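Local coordinates for probable eukaryotic D-amino acid tRNA deacylase, LMAJ005534AAA (Leishmania major, PDB 1TC5), which probably hydrolyses D-aminoacyl-tRNAs, such as D-tyrosyl-tRNA(Tyr), to the free D-amino acid and tRNA, acting as a homodimer, at residues H73-K78 / E87-M92; V64-K69 / V135-D140. All coordinates share one frame; numbering follows the deposited sequence.

Contact 1 lies within the long loop that joins helix 55-67 to strand 93-98, whereas contact 2 brings the C-terminal ends of helices 55-67 and 119-136 together. Their centres are about 13 Å apart, on the same side of the chain's centre, with contact 1 the more peripheral: its centre is about 17 Å from that of the chain, against about 11 Å for contact 2. Polar bridges connect them. Glu87 N probably donates to Leu66 O at 2.9 Å, and Arg137 NH2 probably donates to Cys89 O at 2.9 Å. The loop packed in contact 1 is thereby tied to both helix ends of contact 2, close to where strand 93-98 begins.

Contact 1: H73-K78 / E87-M92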
# COMPACT_ATOMS: atom_id res chain seq x y z
N HIS A 73 3.78 -12.06 -10.82
CA HIS A 73 4.58 -11.19 -11.68
C HIS A 73 6.09 -11.49 -11.70
O HIS A 73 6.85 -10.84 -12.40
CB HIS A 73 4.34 -9.78 -11.17
CG HIS A 73 5.16 -9.42 -9.97
ND1 HIS A 73 4.62 -8.87 -8.84
CD2 HIS A 73 6.49 -9.52 -9.72
CE1 HIS A 73 5.57 -8.61 -7.97
NE2 HIS A 73 6.72 -8.98 -8.48
N PHE A 74 6.54 -12.44 -10.91
CA PHE A 74 7.99 -12.71 -10.78
C PHE A 74 8.66 -13.22 -12.06
O PHE A 74 9.84 -12.90 -12.33
CB PHE A 74 8.28 -13.72 -9.67
CG PHE A 74 7.86 -13.30 -8.30
CD1 PHE A 74 7.69 -11.96 -7.95
CD2 PHE A 74 7.65 -14.26 -7.32
CE1 PHE A 74 7.34 -11.62 -6.69
CE2 PHE A 74 7.28 -13.91 -6.06
CZ PHE A 74 7.12 -12.61 -5.74
N SER A 75 7.92 -14.02 -12.82
CA SER A 75 8.46 -14.78 -13.94
C SER A 75 7.72 -14.51 -15.26
O SER A 75 6.98 -15.38 -15.77
CB SER A 75 8.33 -16.27 -13.60
OG SER A 75 8.90 -16.55 -12.33
N PRO A 76 7.95 -13.34 -15.85
CA PRO A 76 7.26 -12.96 -17.10
C PRO A 76 7.51 -13.94 -18.26
O PRO A 76 6.70 -14.03 -19.17
CB PRO A 76 7.80 -11.54 -17.39
CG PRO A 76 9.04 -11.38 -16.56
CD PRO A 76 8.89 -12.30 -15.38
N GLU A 77 8.62 -14.67 -18.21
CA GLU A 77 8.96 -15.71 -19.18
C GLU A 77 8.12 -17.01 -19.10
O GLU A 77 8.27 -17.90 -19.94
CB GLU A 77 10.48 -16.02 -19.05
CG GLU A 77 10.88 -17.05 -17.97
CD GLU A 77 10.84 -16.55 -16.50
OE1 GLU A 77 10.84 -15.32 -16.23
OE2 GLU A 77 10.83 -17.42 -15.60
N LYS A 78 7.25 -17.13 -18.10
CA LYS A 78 6.42 -18.31 -17.90
C LYS A 78 5.26 -18.29 -18.90
O LYS A 78 4.58 -17.28 -19.06
CB LYS A 78 5.87 -18.38 -16.47
CG LYS A 78 6.34 -19.55 -15.65
CD LYS A 78 7.83 -19.58 -15.45
CE LYS A 78 8.22 -20.31 -14.15
NZ LYS A 78 8.35 -21.78 -14.38
N GLU A 87 10.32 -17.83 -2.10
CA GLU A 87 11.30 -18.89 -1.89
C GLU A 87 11.71 -19.54 -3.22
O GLU A 87 12.89 -19.72 -3.48
CB GLU A 87 10.76 -19.93 -0.89
CG GLU A 87 11.66 -21.15 -0.66
CD GLU A 87 11.03 -22.17 0.29
OE1 GLU A 87 9.87 -22.60 0.06
OE2 GLU A 87 11.70 -22.55 1.29
N GLU A 88 10.76 -19.82 -4.09
CA GLU A 88 11.09 -20.48 -5.36
C GLU A 88 11.63 -19.49 -6.40
O GLU A 88 12.03 -19.90 -7.47
CB GLU A 88 9.89 -21.26 -5.92
CG GLU A 88 8.75 -20.43 -6.48
CD GLU A 88 7.51 -21.27 -6.75
OE1 GLU A 88 7.65 -22.40 -7.29
OE2 GLU A 88 6.40 -20.83 -6.40
N CYS A 89 11.63 -18.19 -6.08
CA CYS A 89 12.26 -17.18 -6.93
C CYS A 89 13.30 -16.38 -6.11
O CYS A 89 13.07 -15.24 -5.76
CB CYS A 89 11.19 -16.28 -7.54
SG CYS A 89 9.89 -17.17 -8.45
N PRO A 90 14.45 -17.00 -5.83
CA PRO A 90 15.48 -16.41 -4.95
C PRO A 90 16.04 -15.06 -5.36
O PRO A 90 16.61 -14.40 -4.49
CB PRO A 90 16.63 -17.44 -4.97
CG PRO A 90 16.31 -18.41 -6.11
CD PRO A 90 14.83 -18.33 -6.33
N GLU A 91 15.92 -14.68 -6.63
CA GLU A 91 16.51 -13.46 -7.16
C GLU A 91 15.61 -12.23 -7.06
O GLU A 91 16.09 -11.12 -7.31
CB GLU A 91 16.89 -13.66 -8.62
CG GLU A 91 18.06 -14.62 -8.79
CD GLU A 91 18.72 -14.45 -10.15
OE1 GLU A 91 19.46 -13.45 -10.34
OE2 GLU A 91 18.49 -15.31 -11.03
N MET A 92 14.34 -12.42 -6.73
CA MET A 92 13.43 -11.31 -6.52
C MET A 92 13.95 -10.46 -5.33
O MET A 92 14.53 -10.99 -4.38
CB MET A 92 12.00 -11.80 -6.24
CG MET A 92 11.26 -12.44 -7.44
SD MET A 92 11.01 -11.35 -8.90
CE MET A 92 12.37 -11.88 -9.95
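Phe74 is packed against Met92 and Cys89, two residues that approach its ring in different ways. Met92 CG lies over one face, 3.8 Å from the Phe74 ring centroid and 22° off the ring normal, displaced toward the rim in a CH-pi contact. The thioether continues past that rim: Met92 SD comes to 3.5 Å from Phe74 CD1, its direction from the centroid oblique to the ring. The bend of the Met92 chain at chi2 (-61°) turns the sulfur toward the base of the phenyl group, where it also meets Phe74 CB. Beyond it, Met92 CE reaches Phe74 O at 3.6 Å. Cys89 approaches the other ortho carbon, with its SG 3.8 Å from Phe74 CD2, again obliquely, and the same sulfur lies 4.1 Å from Ser75 OG.

Both sulfur residues are presented by one type I turn, Cys89 to Met92, closed by Met92 N donating to Cys89 O at 3.2 Å. A second type I turn begins at Ser75, whose hydroxyl is hydrogen-bonded to Gln84 OE1. Gln84 also packs on Phe74 and Cys89, while Arg36 NH2 binds Phe74 O. The cluster combines Met-aromatic and Cys sulfur-aromatic contacts, and it packs together two parts of the irregular loop in the beta-alpha-beta crossover from strand 37-45 through helix 55-67 to strand 93-98.

Contact 2: V64-K69 / V135-D140; sequences VLLHTK and VARGVD
Leu66 and Ala136 face each other from the last turns of helices 55-67 and 119-136, with Leu66 CA and Ala136 CA 8.5 Å apart. The second helix ends in a Schellman motif: Gly138 takes a positive phi of 74° and two backbone bonds run back into the last turn, one of them Gly138 N to Val135 O at 3.2 Å. Across the contact the interaction is wholly apolar. One methyl of Leu66 presses on the alanine, Leu66 CD1 to Ala136 CB at 3.4 Å, tighter than a usual van der Waals contact. The other methyl faces the aliphatic part of the arginine more loosely, with Leu66 CD2 4.1 Å from Arg137 CD. The two branches of the leucine thus divide between successive residues at the helix end.

Arg137 folds back at chi2 (-60°) and chi3 (-79°), which brings CD alongside Leu66 and carries the guanidinium group on to backbone carbonyls of the 86-92 loop: NH1 binds Leu86 O, and NH2, besides its bond to Cys89 O, binds Met92 O. Leu66 and Arg137 both pack on Ile94 of strand 93-98, so the helix ends meet above the mixed sheet. Val64 packs on Val106 of the second subunit and Thr68 on its Ser110. The end of helix 55-67 carries a side-chain bond of its own: Thr68 OG1 donates to Val64 O at 2.6 Å, in the carbonyl plane and on a lone pair.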
# COMPACT_ATOMS: atom_id res chain seq x y z
N VAL A 64 5.96 -17.41 6.35
CA VAL A 64 4.71 -17.08 5.67
C VAL A 64 4.98 -16.12 4.51
O VAL A 64 4.51 -16.32 3.40
CB VAL A 64 3.67 -16.44 6.63
CG1 VAL A 64 2.46 -15.83 5.86
CG2 VAL A 64 3.19 -17.47 7.67
N LEU A 65 5.78 -15.09 4.77
CA LEU A 65 6.20 -14.17 3.72
C LEU A 65 6.89 -14.85 2.53
O LEU A 65 6.63 -14.51 1.39
CB LEU A 65 7.12 -13.09 4.29
CG LEU A 65 7.72 -12.12 3.26
CD1 LEU A 65 6.62 -11.29 2.56
CD2 LEU A 65 8.72 -11.21 3.92
N LEU A 66 7.78 -15.81 2.80
CA LEU A 66 8.60 -16.40 1.74
C LEU A 66 8.05 -17.68 1.12
O LEU A 66 8.30 -17.93 -0.06
CB LEU A 66 10.04 -16.63 2.25
CG LEU A 66 10.75 -15.39 2.79
CD1 LEU A 66 12.18 -15.78 3.25
CD2 LEU A 66 10.80 -14.24 1.79
N HIS A 67 7.31 -18.48 1.89
CA HIS A 67 6.83 -19.80 1.44
C HIS A 67 5.47 -19.76 0.76
O HIS A 67 5.11 -20.68 0.03
CB HIS A 67 6.70 -20.78 2.63
CG HIS A 67 7.99 -21.02 3.36
ND1 HIS A 67 8.05 -21.26 4.72
CD2 HIS A 67 9.27 -21.06 2.91
CE1 HIS A 67 9.31 -21.42 5.08
NE2 HIS A 67 10.07 -21.30 4.00
N THR A 68 4.68 -18.75 1.05
CA THR A 68 3.34 -18.66 0.49
C THR A 68 3.42 -18.23 -0.97
O THR A 68 4.16 -17.31 -1.30
CB THR A 68 2.49 -17.65 1.31
OG1 THR A 68 2.59 -17.97 2.71
CG2 THR A 68 0.99 -17.76 0.98
N LYS A 69 2.70 -18.94 -1.84
CA LYS A 69 2.60 -18.56 -3.24
C LYS A 69 1.56 -17.47 -3.33
O LYS A 69 0.39 -17.71 -3.14
CB LYS A 69 2.20 -19.76 -4.08
CG LYS A 69 3.23 -20.92 -4.02
CD LYS A 69 2.74 -22.17 -4.76
CE LYS A 69 3.71 -23.35 -4.64
NZ LYS A 69 4.56 -23.53 -5.85
N VAL A 135 18.88 -13.25 5.99
CA VAL A 135 19.48 -14.58 6.14
C VAL A 135 18.77 -15.58 5.22
O VAL A 135 19.43 -16.34 4.52
CB VAL A 135 19.49 -15.02 7.63
CG1 VAL A 135 19.89 -16.48 7.79
CG2 VAL A 135 20.44 -14.13 8.43
N ALA A 136 17.44 -15.53 5.18
CA ALA A 136 16.66 -16.44 4.34
C ALA A 136 16.81 -16.16 2.84
O ALA A 136 16.44 -17.00 2.00
CB ALA A 136 15.17 -16.41 4.73
N ARG A 137 17.32 -14.99 2.49
CA ARG A 137 17.57 -14.63 1.10
C ARG A 137 19.05 -14.71 0.72
O ARG A 137 19.42 -14.40 -0.43
CB ARG A 137 16.99 -13.23 0.80
CG ARG A 137 15.49 -13.13 1.09
CD ARG A 137 14.64 -14.08 0.27
NE ARG A 137 14.43 -13.61 -1.09
CZ ARG A 137 13.80 -14.32 -2.03
NH1 ARG A 137 13.41 -15.54 -1.77
NH2 ARG A 137 13.60 -13.81 -3.23
N GLY A 138 19.90 -15.15 1.64
CA GLY A 138 21.30 -15.39 1.36
C GLY A 138 22.12 -14.13 1.22
O GLY A 138 23.16 -14.14 0.56
N VAL A 139 21.66 -13.04 1.82
CA VAL A 139 22.38 -11.76 1.75
C VAL A 139 23.70 -11.84 2.52
O VAL A 139 23.76 -12.34 3.64
CB VAL A 139 21.52 -10.58 2.29
CG1 VAL A 139 22.32 -9.28 2.30
CG2 VAL A 139 20.22 -10.41 1.47
N ASP A 140 24.77 -11.36 1.88
CA ASP A 140 26.08 -11.23 2.52
C ASP A 140 26.04 -9.96 3.40
O ASP A 140 26.26 -8.84 2.94
CB ASP A 140 27.20 -11.18 1.49
CG ASP A 140 28.59 -11.13 2.12
OD1 ASP A 140 28.73 -11.07 3.38
OD2 ASP A 140 29.61 -11.12 1.41